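Endoglucanase E-5 (Thermobifida fusca, PDB 2CKS) catalyses the endohydrolysis of 1,4-beta-D-glucosidic linkages in cellulose, lichenin and cereal beta-D-glucans through its family 5 glycoside hydrolase catalytic domain. Local coordinates at residues V98-L103 against T117-I122; V143-I148 against V170-W175; D165-V170 against N198-F203; A187-N192 against E223-F228. All blocks are in the same frame, centred on the assembly; numbering follows the deposited sequence.

Contact 1 of 4, residues V98-L103 against T117-I122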
loop_
_atom_site.group_PDB
_atom_site.type_symbol
_atom_site.label_atom_id
_atom_site.label_comp_id
_atom_site.label_asym_id
_atom_site.label_seq_id
_atom_site.Cartn_x
_atom_site.Cartn_y
_atom_site.Cartn_z
ATOM N N VAL A 98 -0.733 6.225 -3.434
ATOM C CA VAL A 98 -1.142 6.058 -4.818
ATOM C C VAL A 98 -0.400 4.848 -5.353
ATOM O O VAL A 98 0.821 4.888 -5.521
ATOM C CB VAL A 98 -0.813 7.301 -5.636
ATOM C CG1 VAL A 98 -1.199 7.112 -7.107
ATOM C CG2 VAL A 98 -1.511 8.520 -5.024
ATOM N N ASP A 99 -1.144 3.773 -5.587
ATOM C CA ASP A 99 -0.575 2.471 -5.913
ATOM C C ASP A 99 -0.731 2.151 -7.400
ATOM O O ASP A 99 -1.814 1.848 -7.889
ATOM C CB ASP A 99 -1.209 1.394 -5.034
ATOM C CG ASP A 99 -0.957 -0.008 -5.532
ATOM O OD1 ASP A 99 -1.812 -0.876 -5.260
ATOM O OD2 ASP A 99 0.059 -0.344 -6.179
ATOM N N TRP A 100 0.388 2.255 -8.101
ATOM C CA TRP A 100 0.539 1.803 -9.480
ATOM C C TRP A 100 0.616 0.281 -9.455
ATOM O O TRP A 100 1.678 -0.305 -9.262
ATOM C CB TRP A 100 1.806 2.449 -10.043
ATOM C CG TRP A 100 2.011 2.244 -11.499
ATOM C CD1 TRP A 100 2.912 1.416 -12.091
ATOM C CD2 TRP A 100 1.305 2.890 -12.554
ATOM N NE1 TRP A 100 2.822 1.515 -13.460
ATOM C CE2 TRP A 100 1.831 2.410 -13.767
ATOM C CE3 TRP A 100 0.274 3.835 -12.599
ATOM C CZ2 TRP A 100 1.355 2.838 -15.000
ATOM C CZ3 TRP A 100 -0.189 4.261 -13.812
ATOM C CH2 TRP A 100 0.347 3.768 -15.003
ATOM N N HIS A 101 -0.537 -0.358 -9.623
ATOM C CA HIS A 101 -0.723 -1.740 -9.208
ATOM C C HIS A 101 -0.395 -2.730 -10.310
ATOM O O HIS A 101 -1.266 -3.424 -10.837
ATOM C CB HIS A 101 -2.138 -1.956 -8.662
ATOM C CG HIS A 101 -2.277 -3.174 -7.816
ATOM N ND1 HIS A 101 -2.043 -3.168 -6.457
ATOM C CD2 HIS A 101 -2.634 -4.442 -8.133
ATOM C CE1 HIS A 101 -2.254 -4.380 -5.975
ATOM N NE2 HIS A 101 -2.620 -5.171 -6.969
ATOM N N ILE A 102 0.885 -2.784 -10.649
ATOM C CA ILE A 102 1.374 -3.762 -11.604
ATOM C C ILE A 102 1.428 -5.129 -10.937
ATOM O O ILE A 102 1.644 -5.237 -9.722
ATOM C CB ILE A 102 2.747 -3.360 -12.189
ATOM C CG1 ILE A 102 3.845 -3.340 -11.114
ATOM C CG2 ILE A 102 2.643 -2.020 -12.900
ATOM C CD1 ILE A 102 4.862 -4.473 -11.252
ATOM N N LEU A 103 1.189 -6.160 -11.738
ATOM C CA LEU A 103 1.179 -7.532 -11.256
ATOM C C LEU A 103 1.525 -8.502 -12.382
ATOM O O LEU A 103 2.486 -9.263 -12.277
ATOM C CB LEU A 103 -0.197 -7.854 -10.660
ATOM C CG LEU A 103 -0.392 -9.264 -10.109
ATOM C CD1 LEU A 103 0.703 -9.629 -9.100
ATOM C CD2 LEU A 103 -1.771 -9.398 -9.482
ATOM N N THR A 117 3.731 9.109 -17.374
ATOM C CA THR A 117 2.621 9.992 -17.709
ATOM C C THR A 117 1.675 10.183 -16.526
ATOM O O THR A 117 1.306 11.303 -16.186
ATOM C CB THR A 117 1.872 9.434 -18.909
ATOM O OG1 THR A 117 2.745 9.466 -20.040
ATOM C CG2 THR A 117 0.687 10.315 -19.311
ATOM N N PHE A 118 1.306 9.082 -15.893
ATOM C CA PHE A 118 0.363 9.118 -14.782
ATOM C C PHE A 118 0.968 9.855 -13.587
ATOM O O PHE A 118 0.353 10.763 -13.051
ATOM C CB PHE A 118 -0.055 7.697 -14.390
ATOM C CG PHE A 118 -0.851 7.615 -13.108
ATOM C CD1 PHE A 118 -2.193 7.956 -13.074
ATOM C CD2 PHE A 118 -0.255 7.170 -11.933
ATOM C CE1 PHE A 118 -2.907 7.873 -11.884
ATOM C CE2 PHE A 118 -0.968 7.082 -10.763
ATOM C CZ PHE A 118 -2.275 7.425 -10.732
ATOM N N PHE A 119 2.169 9.461 -13.178
ATOM C CA PHE A 119 2.792 10.062 -11.999
ATOM C C PHE A 119 3.153 11.532 -12.213
ATOM O O PHE A 119 3.064 12.316 -11.283
ATOM C CB PHE A 119 3.990 9.237 -11.517
ATOM C CG PHE A 119 3.600 8.028 -10.705
ATOM C CD1 PHE A 119 2.967 8.181 -9.482
ATOM C CD2 PHE A 119 3.858 6.743 -11.159
ATOM C CE1 PHE A 119 2.591 7.082 -8.738
ATOM C CE2 PHE A 119 3.496 5.640 -10.408
ATOM C CZ PHE A 119 2.866 5.812 -9.199
ATOM N N ALA A 120 3.509 11.920 -13.430
ATOM C CA ALA A 120 3.739 13.335 -13.714
ATOM C C ALA A 120 2.469 14.131 -13.445
ATOM O O ALA A 120 2.512 15.186 -12.830
ATOM C CB ALA A 120 4.183 13.534 -15.141
ATOM N N GLU A 121 1.328 13.620 -13.901
ATOM C CA GLU A 121 0.064 14.315 -13.686
ATOM C C GLU A 121 -0.312 14.365 -12.197
ATOM O O GLU A 121 -0.714 15.413 -11.677
ATOM C CB GLU A 121 -1.071 13.688 -14.491
ATOM C CG GLU A 121 -2.388 14.384 -14.187
ATOM C CD GLU A 121 -3.503 14.127 -15.172
ATOM O OE1 GLU A 121 -4.644 14.532 -14.836
ATOM O OE2 GLU A 121 -3.261 13.537 -16.250
ATOM N N ILE A 122 -0.172 13.239 -11.509
ATOM C CA ILE A 122 -0.545 13.162 -10.107
ATOM C C ILE A 122 0.359 14.065 -9.278
ATOM O O ILE A 122 -0.115 14.842 -8.461
ATOM C CB ILE A 122 -0.452 11.709 -9.600
ATOM C CG1 ILE A 122 -1.463 10.806 -10.318
ATOM C CG2 ILE A 122 -0.620 11.654 -8.075
ATOM C CD1 ILE A 122 -2.927 11.146 -10.112
#
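Trp100 and Val98, on strand 95-101, pack against Phe118, Phe119 and Ile122 of helix 112-126. Strand and helix belong to one beta-alpha-beta unit of the TIM barrel, and their local axes run almost antiparallel, at 172°. Trp100 reaches both phenylalanines. CG is anti to the backbone N (chi1 -172°), a setting that brings it beside Phe119. At the root of the side chain, CB sits 3.6 Å from Phe119 CZ, at the edge of that ring and near its plane. One atom further, Trp100 CG lies 3.9 Å from Phe119 CE2. The benzo part of the indole then passes on to Phe118: CE3 comes within 3.4 Å of Phe118 CD2, and CZ3 is 3.5 Å from Phe118 CB. The indole and Phe118 slide past each other in opposite directions. Their six-membered rings are near parallel, planes at 30°, but so displaced, with centroids 5.2 Å apart, that they scarcely overlap. Phe118 CD2 in turn stands over the centre of one face of Phe119, so the three rings form an aromatic cluster, and Tyr71 meets Trp100 edge-to-face. Asp99 points away from the helix and accepts a hydrogen bond from His101 ND1 through the syn lone pair of OD1. Val98 and Phe118 meet tip to tip, with Val98 CG1 at the ring edge, 3.7 Å from Phe118 CE2.

Contact 2 of 4, residues V143-I148 against V170-W175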
loop_
_atom_site.group_PDB
_atom_site.type_symbol
_atom_site.label_atom_id
_atom_site.label_comp_id
_atom_site.label_asym_id
_atom_site.label_seq_id
_atom_site.Cartn_x
_atom_site.Cartn_y
_atom_site.Cartn_z
ATOM N N VAL A 143 11.724 -10.609 -12.173
ATOM C CA VAL A 143 12.794 -9.668 -12.505
ATOM C C VAL A 143 13.827 -9.561 -11.381
ATOM O O VAL A 143 13.535 -9.786 -10.199
ATOM C CB VAL A 143 12.244 -8.253 -12.861
ATOM C CG1 VAL A 143 11.427 -8.292 -14.147
ATOM C CG2 VAL A 143 11.430 -7.665 -11.708
ATOM N N SER A 144 15.047 -9.206 -11.764
ATOM C CA SER A 144 16.131 -9.033 -10.815
ATOM C C SER A 144 15.932 -7.768 -10.001
ATOM O O SER A 144 15.240 -6.838 -10.431
ATOM C CB SER A 144 17.467 -8.932 -11.547
ATOM O OG SER A 144 17.528 -7.746 -12.317
ATOM N N TRP A 145 16.578 -7.722 -8.845
ATOM C CA TRP A 145 16.603 -6.500 -8.053
ATOM C C TRP A 145 17.239 -5.343 -8.825
ATOM O O TRP A 145 16.730 -4.224 -8.800
ATOM C CB TRP A 145 17.296 -6.693 -6.698
ATOM C CG TRP A 145 17.464 -5.367 -6.027
ATOM C CD1 TRP A 145 18.623 -4.733 -5.757
ATOM C CD2 TRP A 145 16.415 -4.470 -5.631
ATOM N NE1 TRP A 145 18.378 -3.500 -5.202
ATOM C CE2 TRP A 145 17.025 -3.316 -5.116
ATOM C CE3 TRP A 145 15.016 -4.525 -5.665
ATOM C CZ2 TRP A 145 16.293 -2.233 -4.632
ATOM C CZ3 TRP A 145 14.293 -3.451 -5.193
ATOM C CH2 TRP A 145 14.930 -2.319 -4.685
ATOM N N ALA A 146 18.336 -5.595 -9.540
ATOM C CA ALA A 146 18.962 -4.524 -10.324
ATOM C C ALA A 146 18.010 -3.876 -11.332
ATOM O O ALA A 146 18.082 -2.674 -11.564
ATOM C CB ALA A 146 20.223 -5.015 -11.019
ATOM N N SER A 147 17.119 -4.660 -11.931
ATOM C CA SER A 147 16.187 -4.108 -12.906
ATOM C C SER A 147 15.089 -3.300 -12.220
ATOM O O SER A 147 14.616 -2.318 -12.779
ATOM C CB SER A 147 15.589 -5.205 -13.784
ATOM O OG SER A 147 14.586 -5.918 -13.100
ATOM N N ILE A 148 14.690 -3.703 -11.013
ATOM C CA ILE A 148 13.708 -2.920 -10.251
ATOM C C ILE A 148 14.330 -1.600 -9.843
ATOM O O ILE A 148 13.705 -0.562 -9.965
ATOM C CB ILE A 148 13.185 -3.685 -9.022
ATOM C CG1 ILE A 148 12.450 -4.949 -9.461
ATOM C CG2 ILE A 148 12.244 -2.783 -8.209
ATOM C CD1 ILE A 148 12.224 -5.924 -8.335
ATOM N N VAL A 170 9.002 1.755 -3.041
ATOM C CA VAL A 170 9.515 0.985 -4.160
ATOM C C VAL A 170 9.251 -0.499 -3.927
ATOM O O VAL A 170 9.623 -1.048 -2.889
ATOM C CB VAL A 170 11.016 1.204 -4.320
ATOM C CG1 VAL A 170 11.580 0.348 -5.463
ATOM C CG2 VAL A 170 11.302 2.681 -4.554
ATOM N N GLY A 171 8.609 -1.140 -4.892
ATOM C CA GLY A 171 8.332 -2.563 -4.831
ATOM C C GLY A 171 9.614 -3.375 -4.824
ATOM O O GLY A 171 10.654 -2.887 -5.232
ATOM N N THR A 172 9.529 -4.607 -4.347
ATOM C CA THR A 172 10.700 -5.464 -4.218
ATOM C C THR A 172 10.514 -6.790 -4.947
ATOM O O THR A 172 9.433 -7.107 -5.450
ATOM C CB THR A 172 11.082 -5.655 -2.724
ATOM O OG1 THR A 172 9.997 -6.210 -1.970
ATOM C CG2 THR A 172 11.378 -4.314 -2.059
ATOM N N ARG A 173 11.590 -7.556 -5.031
ATOM C CA ARG A 173 11.581 -8.797 -5.798
ATOM C C ARG A 173 10.544 -9.792 -5.299
ATOM O O ARG A 173 10.292 -9.891 -4.106
ATOM C CB ARG A 173 12.939 -9.472 -5.686
ATOM C CG ARG A 173 13.996 -8.934 -6.575
ATOM C CD ARG A 173 15.213 -9.851 -6.591
ATOM N NE ARG A 173 14.998 -11.061 -7.387
ATOM C CZ ARG A 173 15.712 -12.184 -7.279
ATOM N NH1 ARG A 173 16.716 -12.291 -6.410
ATOM N NH2 ARG A 173 15.428 -13.215 -8.065
ATOM N N GLY A 174 9.965 -10.553 -6.224
ATOM C CA GLY A 174 9.136 -11.682 -5.857
ATOM C C GLY A 174 7.830 -11.286 -5.211
ATOM O O GLY A 174 7.536 -11.668 -4.077
ATOM N N TRP A 175 7.040 -10.525 -5.953
ATOM C CA TRP A 175 5.772 -9.987 -5.465
ATOM C C TRP A 175 5.967 -9.181 -4.183
ATOM O O TRP A 175 5.209 -9.294 -3.217
ATOM C CB TRP A 175 4.736 -11.096 -5.278
ATOM C CG TRP A 175 4.423 -11.794 -6.543
ATOM C CD1 TRP A 175 3.481 -11.448 -7.458
ATOM C CD2 TRP A 175 5.075 -12.955 -7.055
ATOM N NE1 TRP A 175 3.485 -12.341 -8.502
ATOM C CE2 TRP A 175 4.462 -13.275 -8.283
ATOM C CE3 TRP A 175 6.103 -13.777 -6.591
ATOM C CZ2 TRP A 175 4.848 -14.376 -9.051
ATOM C CZ3 TRP A 175 6.488 -14.871 -7.357
ATOM C CH2 TRP A 175 5.861 -15.155 -8.571
HETATM O O HOH W 1 11.152 -10.375 -9.066
#
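Val143 O takes a weak hydrogen bond from Arg173 NE (3.4 Å) and a shorter one from a water at 2.7 Å. That water also accepts from Gly174 N, bridging the two segments a second time. The contact lies towards the C-terminal ends of the TIM-barrel strands: the start of helix 145-162 meets the chain that leaves strand 168-170. Ser144 is the N-cap of the helix, its OG accepting from Ser147 N. Arg173 runs across this helix start with its aliphatic chain, CD lying 3.4 Å from Trp145 N and 3.8 Å from Trp145 CB. A bend at chi3 (75°) turns NE towards Val143 O, while NH1 forms a salt bridge with Glu188. An alanine here would probably leave Glu188 without that partner, deprive Val143 O of its weak bond and uncover the CB of Trp145. The Trp145 indole lies beside residues 170-172, with NE1 held by the carbonyl of Asn192. On the next turn Ile148 CD1 packs 3.7 Å from Arg173 N, and its CG2 touches Val170 CG1. Gly171 O is buried here and has no hydrogen-bond partner in the model. Two carbons lie against it: Trp145 CZ3 approaches with the ring edge, in plane, at 3.7 Å, and Ile148 CG2 stands 3.4 Å from the same oxygen.

Contact 3 of 4, residues D165-V170 against N198-F203. With NA (sodium ion), chain H.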
loop_
_atom_site.group_PDB
_atom_site.type_symbol
_atom_site.label_atom_id
_atom_site.label_comp_id
_atom_site.label_asym_id
_atom_site.label_seq_id
_atom_site.Cartn_x
_atom_site.Cartn_y
_atom_site.Cartn_z
ATOM N N ASP A 165 9.337 16.715 -2.198
ATOM C CA ASP A 165 9.342 16.407 -0.756
ATOM C C ASP A 165 8.393 15.285 -0.337
ATOM O O ASP A 165 7.913 15.241 0.803
ATOM C CB ASP A 165 9.010 17.664 0.044
ATOM C CG ASP A 165 7.651 18.258 -0.312
ATOM O OD1 ASP A 165 6.956 17.754 -1.225
ATOM O OD2 ASP A 165 7.197 19.261 0.273
ATOM N N SER A 166 8.109 14.386 -1.274
ATOM C CA SER A 166 7.159 13.299 -1.055
ATOM C C SER A 166 7.885 11.970 -0.917
ATOM O O SER A 166 8.992 11.784 -1.440
ATOM C CB SER A 166 6.162 13.219 -2.209
ATOM O OG SER A 166 6.826 12.980 -3.437
ATOM N N VAL A 167 7.256 11.047 -0.201
ATOM C CA VAL A 167 7.840 9.750 0.055
ATOM C C VAL A 167 7.427 8.834 -1.070
ATOM O O VAL A 167 6.275 8.846 -1.494
ATOM C CB VAL A 167 7.324 9.183 1.383
ATOM C CG1 VAL A 167 7.858 7.779 1.612
ATOM C CG2 VAL A 167 7.723 10.104 2.532
ATOM N N ILE A 168 8.384 8.063 -1.560
ATOM C CA ILE A 168 8.140 7.090 -2.611
ATOM C C ILE A 168 8.424 5.698 -2.064
ATOM O O ILE A 168 9.433 5.473 -1.412
ATOM C CB ILE A 168 8.992 7.415 -3.848
ATOM C CG1 ILE A 168 8.509 8.739 -4.463
ATOM C CG2 ILE A 168 8.926 6.286 -4.863
ATOM C CD1 ILE A 168 9.473 9.363 -5.448
ATOM N N ILE A 169 7.505 4.775 -2.324
ATOM C CA ILE A 169 7.610 3.394 -1.902
ATOM C C ILE A 169 7.945 2.555 -3.136
ATOM O O ILE A 169 7.244 2.604 -4.135
ATOM C CB ILE A 169 6.291 2.897 -1.268
ATOM C CG1 ILE A 169 5.923 3.757 -0.056
ATOM C CG2 ILE A 169 6.423 1.433 -0.865
ATOM C CD1 ILE A 169 4.507 3.532 0.476
ATOM N N VAL A 170 9.002 1.755 -3.041
ATOM C CA VAL A 170 9.515 0.985 -4.160
ATOM C C VAL A 170 9.251 -0.499 -3.927
ATOM O O VAL A 170 9.623 -1.048 -2.889
ATOM C CB VAL A 170 11.016 1.204 -4.320
ATOM C CG1 VAL A 170 11.580 0.348 -5.463
ATOM C CG2 VAL A 170 11.302 2.681 -4.554
ATOM N N ASN A 198 14.371 9.618 1.061
ATOM C CA ASN A 198 12.955 9.659 1.300
ATOM C C ASN A 198 12.246 8.527 0.559
ATOM O O ASN A 198 11.171 8.708 0.012
ATOM C CB ASN A 198 12.407 11.036 0.928
ATOM C CG ASN A 198 11.323 11.472 1.839
ATOM O OD1 ASN A 198 11.219 10.987 2.964
ATOM N ND2 ASN A 198 10.492 12.384 1.371
ATOM N N ILE A 199 12.884 7.355 0.561
ATOM C CA ILE A 199 12.397 6.139 -0.089
ATOM C C ILE A 199 12.051 5.110 0.984
ATOM O O ILE A 199 12.731 5.040 2.012
ATOM C CB ILE A 199 13.507 5.550 -1.020
ATOM C CG1 ILE A 199 13.842 6.512 -2.169
ATOM C CG2 ILE A 199 13.122 4.169 -1.561
ATOM C CD1 ILE A 199 12.687 6.807 -3.106
ATOM N N MET A 200 11.001 4.322 0.742
ATOM C CA MET A 200 10.699 3.128 1.523
ATOM C C MET A 200 10.581 1.962 0.559
ATOM O O MET A 200 10.402 2.160 -0.650
ATOM C CB MET A 200 9.381 3.307 2.271
ATOM C CG MET A 200 9.300 4.595 3.049
ATOM S SD MET A 200 7.801 4.668 4.024
ATOM C CE MET A 200 8.194 3.598 5.347
ATOM N N TYR A 201 10.692 0.759 1.091
ATOM C CA TYR A 201 10.621 -0.453 0.290
ATOM C C TYR A 201 9.424 -1.262 0.742
ATOM O O TYR A 201 9.148 -1.372 1.938
ATOM C CB TYR A 201 11.908 -1.255 0.442
ATOM C CG TYR A 201 13.110 -0.522 -0.098
ATOM C CD1 TYR A 201 13.856 0.311 0.720
ATOM C CD2 TYR A 201 13.489 -0.644 -1.428
ATOM C CE1 TYR A 201 14.959 0.982 0.230
ATOM C CE2 TYR A 201 14.586 0.025 -1.923
ATOM C CZ TYR A 201 15.323 0.827 -1.095
ATOM O OH TYR A 201 16.420 1.497 -1.601
ATOM N N ALA A 202 8.705 -1.828 -0.217
ATOM C CA ALA A 202 7.486 -2.563 0.091
ATOM C C ALA A 202 7.737 -4.015 0.470
ATOM O O ALA A 202 8.602 -4.686 -0.096
ATOM C CB ALA A 202 6.543 -2.491 -1.079
ATOM N N PHE A 203 6.946 -4.505 1.424
ATOM C CA PHE A 203 6.869 -5.916 1.748
ATOM C C PHE A 203 5.416 -6.346 1.829
ATOM O O PHE A 203 4.582 -5.649 2.404
ATOM C CB PHE A 203 7.569 -6.195 3.075
ATOM C CG PHE A 203 7.563 -7.646 3.477
ATOM C CD1 PHE A 203 8.244 -8.594 2.725
ATOM C CD2 PHE A 203 6.884 -8.060 4.608
ATOM C CE1 PHE A 203 8.245 -9.930 3.102
ATOM C CE2 PHE A 203 6.882 -9.398 4.987
ATOM C CZ PHE A 203 7.573 -10.326 4.243
HETATM NA NA NA H . 4.118 17.528 -1.584
HETATM O O HOH W 2 4.873 19.438 -0.334
HETATM O O HOH W 3 4.810 15.772 0.385
HETATM O O HOH W 4 4.977 16.085 -1.002
HETATM O O HOH W 5 2.315 15.650 -2.715
#
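Ile169 and Met200 lie side by side and point the same way, Ile169 CG1 being 4.2 Å from Met200 CB. On the opposite face of the sheet Val170 and Ile199 cross obliquely, with Val170 CG2 3.8 Å from Ile199 CG2 in the Ile199 conformer given, one of two. Ile168 joins this second face, its CB touching CD1 of that conformer. Beyond the paired isoleucine and methionine, Ile169 CG2 meets Ala202 CB at 3.9 Å. Val167 meets Met200 at a slant, CG1 3.8 Å from Met200 CG. The backbones are neighbouring parallel strands of the eight-stranded TIM barrel, 168-170 beside 199-206, their local axes at 41°. Ile168 N donates to Asn198 O, Met200 N to Ile168 O at 2.9 Å, Val170 N to Met200 O at 2.8 Å, and Ala202 N to Val170 O. At the start of the pairing the Asn198 side chain crosses Val167 at about a right angle, OD1 lying 3.6 Å from Val167 CG2 and also accepting from Val13 N. An alanine here would probably leave Val13 N without its acceptor and strip cover from Val167 CG2. Further back, Asp165 OD1, in one of two modelled conformers, lies 2.9 Å from a sodium ion, whose site also includes Ala127, Lys129 and Asp163, and also binds a zinc ion with Ala127 and Asp163; Asp165 OD2 forms a salt bridge with Lys10.

Contact 4 of 4, residues A187-N192 against E223-F228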
loop_
_atom_site.group_PDB
_atom_site.type_symbol
_atom_site.label_atom_id
_atom_site.label_comp_id
_atom_site.label_asym_id
_atom_site.label_seq_id
_atom_site.Cartn_x
_atom_site.Cartn_y
_atom_site.Cartn_z
ATOM N N ALA A 187 18.926 -8.293 2.155
ATOM C CA ALA A 187 20.336 -7.924 2.058
ATOM C C ALA A 187 20.708 -7.483 0.639
ATOM O O ALA A 187 21.566 -6.633 0.453
ATOM C CB ALA A 187 21.225 -9.072 2.506
ATOM N N GLU A 188 20.048 -8.063 -0.360
ATOM C CA GLU A 188 20.271 -7.694 -1.752
ATOM C C GLU A 188 19.979 -6.215 -1.999
ATOM O O GLU A 188 20.706 -5.538 -2.717
ATOM C CB GLU A 188 19.379 -8.553 -2.633
ATOM C CG GLU A 188 19.510 -8.313 -4.111
ATOM C CD GLU A 188 18.904 -9.437 -4.918
ATOM O OE1 GLU A 188 17.822 -9.952 -4.525
ATOM O OE2 GLU A 188 19.516 -9.798 -5.942
ATOM N N ILE A 189 18.906 -5.721 -1.387
ATOM C CA ILE A 189 18.534 -4.310 -1.500
ATOM C C ILE A 189 19.551 -3.415 -0.801
ATOM O O ILE A 189 19.981 -2.398 -1.341
ATOM C CB ILE A 189 17.120 -4.081 -0.898
ATOM C CG1 ILE A 189 16.070 -4.857 -1.696
ATOM C CG2 ILE A 189 16.781 -2.580 -0.835
ATOM C CD1 ILE A 189 14.758 -5.094 -0.925
ATOM N N ALA A 190 19.939 -3.789 0.413
ATOM C CA ALA A 190 20.859 -2.975 1.201
ATOM C C ALA A 190 22.211 -2.830 0.523
ATOM O O ALA A 190 22.832 -1.766 0.627
ATOM C CB ALA A 190 21.023 -3.556 2.580
ATOM N N ALA A 191 22.623 -3.866 -0.211
ATOM C CA ALA A 191 23.900 -3.868 -0.933
ATOM C C ALA A 191 23.870 -3.031 -2.208
ATOM O O ALA A 191 24.918 -2.637 -2.710
ATOM C CB ALA A 191 24.320 -5.297 -1.275
ATOM N N ASN A 192 22.674 -2.789 -2.747
ATOM C CA ASN A 192 22.501 -2.035 -3.984
ATOM C C ASN A 192 21.211 -1.204 -3.910
ATOM O O ASN A 192 20.262 -1.458 -4.634
ATOM C CB ASN A 192 22.451 -3.012 -5.169
ATOM C CG ASN A 192 22.518 -2.322 -6.514
ATOM O OD1 ASN A 192 22.920 -1.162 -6.613
ATOM N ND2 ASN A 192 22.134 -3.047 -7.567
ATOM N N GLU A 223 16.035 -3.401 9.918
ATOM C CA GLU A 223 17.356 -2.954 10.399
ATOM C C GLU A 223 18.107 -2.084 9.386
ATOM O O GLU A 223 18.958 -1.290 9.773
ATOM C CB GLU A 223 18.281 -4.136 10.708
ATOM C CG GLU A 223 17.766 -5.142 11.709
ATOM C CD GLU A 223 17.617 -4.582 13.108
ATOM O OE1 GLU A 223 18.382 -3.669 13.515
ATOM O OE2 GLU A 223 16.726 -5.079 13.822
ATOM N N LEU A 224 17.814 -2.266 8.096
ATOM C CA LEU A 224 18.650 -1.753 7.001
ATOM C C LEU A 224 18.073 -0.545 6.259
ATOM O O LEU A 224 18.818 0.275 5.742
ATOM C CB LEU A 224 18.899 -2.866 5.976
ATOM C CG LEU A 224 19.397 -4.215 6.518
ATOM C CD1 LEU A 224 19.255 -5.321 5.502
ATOM C CD2 LEU A 224 20.832 -4.090 6.968
ATOM N N PHE A 225 16.752 -0.474 6.172
ATOM C CA PHE A 225 16.085 0.565 5.383
ATOM C C PHE A 225 14.614 0.646 5.785
ATOM O O PHE A 225 14.123 -0.256 6.461
ATOM C CB PHE A 225 16.220 0.295 3.879
ATOM C CG PHE A 225 15.943 -1.128 3.478
ATOM C CD1 PHE A 225 14.645 -1.603 3.370
ATOM C CD2 PHE A 225 16.996 -1.994 3.175
ATOM C CE1 PHE A 225 14.394 -2.914 2.988
ATOM C CE2 PHE A 225 16.752 -3.305 2.805
ATOM C CZ PHE A 225 15.448 -3.765 2.697
ATOM N N PRO A 226 13.912 1.713 5.406
ATOM C CA PRO A 226 12.498 1.839 5.771
ATOM C C PRO A 226 11.632 0.902 4.960
ATOM O O PRO A 226 11.816 0.797 3.749
ATOM C CB PRO A 226 12.175 3.305 5.446
ATOM C CG PRO A 226 13.503 3.956 5.208
ATOM C CD PRO A 226 14.368 2.882 4.634
ATOM N N VAL A 227 10.731 0.210 5.641
ATOM C CA VAL A 227 9.806 -0.723 5.016
ATOM C C VAL A 227 8.375 -0.252 5.281
ATOM O O VAL A 227 8.061 0.209 6.378
ATOM C CB VAL A 227 9.983 -2.151 5.575
ATOM C CG1 VAL A 227 8.912 -3.080 5.035
ATOM C CG2 VAL A 227 11.356 -2.685 5.247
ATOM N N PHE A 228 7.522 -0.347 4.269
ATOM C CA PHE A 228 6.089 -0.180 4.456
ATOM C C PHE A 228 5.390 -1.419 3.925
ATOM O O PHE A 228 5.640 -1.853 2.803
ATOM C CB PHE A 228 5.568 1.065 3.735
ATOM C CG PHE A 228 4.232 1.524 4.252
ATOM C CD1 PHE A 228 4.137 2.618 5.111
ATOM C CD2 PHE A 228 3.072 0.848 3.910
ATOM C CE1 PHE A 228 2.903 3.012 5.617
ATOM C CE2 PHE A 228 1.832 1.248 4.420
ATOM C CZ PHE A 228 1.760 2.332 5.267
#
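Ile189 lays its CG2 methyl on one face of the Phe225 ring, the side chains crossing at about a right angle. Both belong to the outer layer of the TIM barrel: helix 187-191 lies in the connection between strands 168-170 and 199-206, and residues 223-228 lead from the end of helix 212-224 into strand 227-233. The Phe225 side chain takes the crowded position, CG between the backbone N and the carbonyl carbon (chi1 46°). This sets CG on the side of the short helix, and Tyr201 meets the ring edge-to-face. In Ile189, CG2 is anti to the backbone N, and this places the methyl over the ring as a CH-pi donor: it lies 4.1 Å from the Phe225 centroid and 25° off the ring normal, displaced towards the rim. Its nearest ring atom is Phe225 CE2, at 3.7 Å. The same isoleucine adds CB, 3.8 Å from Phe225 CE2, and CD1, 3.9 Å from Phe225 CZ, so that three of its carbons touch the ring. Leu224 supplies the outer part of the contact, where the surface is more exposed. Ala190 also reaches Phe225 CE2, from CB at 4.3 Å. At the outer end, Leu224 CD1 rests 3.8 Å from Ala190 CB.

Overall arrangement
All four contacts belong to one TIM-barrel catalytic domain. Contacts 2 and 3 share Val170, have centres about 14 Å apart, and are joined by a hydrogen bond from Thr172 OG1 to Ala202 O (2.8 Å). Contact 4 lies about 12 Å from each, centre to centre: Thr172 CG2 packs 3.6 Å from Ile189 CD1, and Tyr201 exchanges backbone hydrogen bonds with Pro226 and Phe228. Contact 1, on strand 95-101, stands apart but touches contact 2 where Leu103 CD1 meets Trp175 CD1 at 3.7 Å. The side chain of Glu139, the probable proton donor, is about 7 Å from Gly171 and from the side chain of Ala202, and about 10 Å from that of Trp100; the sodium of contact 3 marks a different site.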